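PDB 3GIW: protein of unknown function DUF574 from Streptomyces avermitilis, which is of uncharacterised function but probably acts as an S-adenosylmethionine-dependent methyltransferase, binding the cofactor product S-adenosylhomocysteine in a Rossmann-like fold. Local coordinates for residues Q81-G86 with R107-D112. Residues are numbered along the deposited sequence; the frame is centred on the assembly and turned at random.
Sequences QFLDIG and RVVYVD
Asp-84 and Tyr-110, bridged neighbours on parallel strands, meet carboxylate to ring: Asp-84 OD2 lies at the edge of the phenol ring, 3.7 Å from Tyr-110 CD1, with the two planes 76° apart. Asp-84 OD2 is hydrogen-bonded to Thr-87 OG1 and OD1 to Thr-165 OG1, while Tyr-110 OH is hydrogen-bonded to His-96 ND1. Val-108 CG1 covers one face of the same ring, 3.8 Å above its centre. Also on this side, Val-108 CG2 comes obliquely to Phe-82, whose ring has Arg-107 O at its edge; helix 95-102 packs over Phe-82, Val-108 and Tyr-110. Leu-83, Ile-85, Val-109 and Val-111 line the other face. Leu-83, with CG anti to the backbone N (chi1 179°), rests CD1 against both Val-109 CG1 and Val-111 CG2, 3.9 Å from each, and Ile-85 CD1 comes alongside Val-111 CG2. At the N-terminal end of that face Arg-107 NH1 gives a weak 3.4 Å bond to Gln-81 OE1, which also accepts from Asp-157 N. Between the faces, backbone bonds alternate in parallel register, the straightest from Asp-84 N to Val-109 O (2.9 Å, 179°). Asp-112 OD2 lies 3.4 Å from Gly-86 C and accepts a hydrogen bond from Gly-88 N, joining the end of strand 107-112 to the loop after strand 81-85. Asp-112 belongs to the S-adenosylhomocysteine site, without that ligand here; an acidic residue ending the second strand of this beta-alpha-beta unit, beside a glycine-containing loop, is characteristic of Rossmann-fold methyltransferases.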
# COMPACT_ATOMS: atom_id res chain seq x y z
N GLN A 81 -13.07 -3.73 -9.49
CA GLN A 81 -13.04 -4.33 -8.17
C GLN A 81 -11.62 -4.29 -7.62
O GLN A 81 -10.67 -4.66 -8.31
CB GLN A 81 -13.46 -5.80 -8.25
CG GLN A 81 -14.85 -6.01 -8.84
CD GLN A 81 -15.34 -7.42 -8.62
OE1 GLN A 81 -16.35 -7.64 -7.91
NE2 GLN A 81 -14.62 -8.40 -9.20
N PHE A 82 -11.49 -3.89 -6.35
CA PHE A 82 -10.19 -3.73 -5.71
C PHE A 82 -10.22 -4.34 -4.31
O PHE A 82 -11.20 -4.16 -3.57
CB PHE A 82 -9.85 -2.22 -5.58
CG PHE A 82 -9.74 -1.52 -6.90
CD1 PHE A 82 -10.90 -1.18 -7.62
CD2 PHE A 82 -8.50 -1.23 -7.45
CE1 PHE A 82 -10.82 -0.55 -8.87
CE2 PHE A 82 -8.43 -0.63 -8.71
CZ PHE A 82 -9.57 -0.28 -9.40
N LEU A 83 -9.13 -5.02 -3.95
CA LEU A 83 -8.87 -5.55 -2.64
C LEU A 83 -7.56 -4.92 -2.14
O LEU A 83 -6.49 -5.25 -2.63
CB LEU A 83 -8.77 -7.07 -2.69
CG LEU A 83 -8.47 -7.77 -1.36
CD1 LEU A 83 -9.37 -7.36 -0.20
CD2 LEU A 83 -8.51 -9.32 -1.53
N ASP A 84 -7.68 -4.03 -1.14
CA ASP A 84 -6.55 -3.24 -0.66
C ASP A 84 -6.10 -3.75 0.69
O ASP A 84 -6.83 -3.70 1.70
CB ASP A 84 -6.99 -1.79 -0.52
CG ASP A 84 -5.84 -0.83 -0.19
OD1 ASP A 84 -4.75 -0.94 -0.79
OD2 ASP A 84 -6.06 0.10 0.65
N ILE A 85 -4.87 -4.28 0.73
CA ILE A 85 -4.33 -4.94 1.91
C ILE A 85 -3.35 -3.99 2.60
O ILE A 85 -2.33 -3.62 2.02
CB ILE A 85 -3.59 -6.26 1.53
CG1 ILE A 85 -4.50 -7.15 0.69
CG2 ILE A 85 -3.02 -6.95 2.80
CD1 ILE A 85 -5.74 -7.59 1.36
N GLY A 86 -3.65 -3.57 3.82
CA GLY A 86 -2.83 -2.57 4.52
C GLY A 86 -3.21 -1.15 4.14
O GLY A 86 -2.39 -0.34 3.74
N ARG A 107 -16.19 -1.38 -6.91
CA ARG A 107 -16.31 -2.01 -5.59
C ARG A 107 -14.91 -2.13 -4.95
O ARG A 107 -13.96 -2.49 -5.65
CB ARG A 107 -16.88 -3.42 -5.75
CG ARG A 107 -18.22 -3.49 -6.46
CD ARG A 107 -18.50 -4.90 -6.95
NE ARG A 107 -19.91 -5.06 -7.32
CZ ARG A 107 -20.44 -6.16 -7.86
NH1 ARG A 107 -19.70 -7.23 -8.12
NH2 ARG A 107 -21.74 -6.18 -8.15
N VAL A 108 -14.80 -1.82 -3.66
CA VAL A 108 -13.50 -1.84 -2.96
C VAL A 108 -13.67 -2.43 -1.58
O VAL A 108 -14.60 -2.06 -0.84
CB VAL A 108 -12.90 -0.41 -2.83
CG1 VAL A 108 -11.56 -0.46 -2.13
CG2 VAL A 108 -12.82 0.26 -4.20
N VAL A 109 -12.81 -3.39 -1.26
CA VAL A 109 -12.70 -3.90 0.11
C VAL A 109 -11.34 -3.41 0.65
O VAL A 109 -10.30 -3.70 0.07
CB VAL A 109 -12.78 -5.42 0.21
CG1 VAL A 109 -12.50 -5.95 1.63
CG2 VAL A 109 -14.13 -5.91 -0.27
N TYR A 110 -11.38 -2.73 1.80
CA TYR A 110 -10.20 -2.27 2.51
C TYR A 110 -9.90 -3.16 3.72
O TYR A 110 -10.84 -3.65 4.40
CB TYR A 110 -10.51 -0.90 3.03
CG TYR A 110 -10.69 0.20 2.02
CD1 TYR A 110 -9.61 0.77 1.40
CD2 TYR A 110 -11.95 0.76 1.78
CE1 TYR A 110 -9.74 1.90 0.58
CE2 TYR A 110 -12.11 1.87 0.93
CZ TYR A 110 -10.99 2.46 0.32
OH TYR A 110 -11.08 3.58 -0.49
N VAL A 111 -8.63 -3.35 4.02
CA VAL A 111 -8.20 -4.25 5.08
C VAL A 111 -7.03 -3.64 5.84
O VAL A 111 -6.08 -3.15 5.26
CB VAL A 111 -7.72 -5.60 4.48
CG1 VAL A 111 -7.36 -6.59 5.58
CG2 VAL A 111 -8.80 -6.19 3.52
N ASP A 112 -7.09 -3.62 7.17
CA ASP A 112 -5.93 -3.25 7.99
C ASP A 112 -6.01 -3.98 9.33
O ASP A 112 -7.07 -4.52 9.69
CB ASP A 112 -5.83 -1.71 8.21
CG ASP A 112 -4.39 -1.22 8.42
OD1 ASP A 112 -3.85 -1.30 9.54
OD2 ASP A 112 -3.78 -0.69 7.48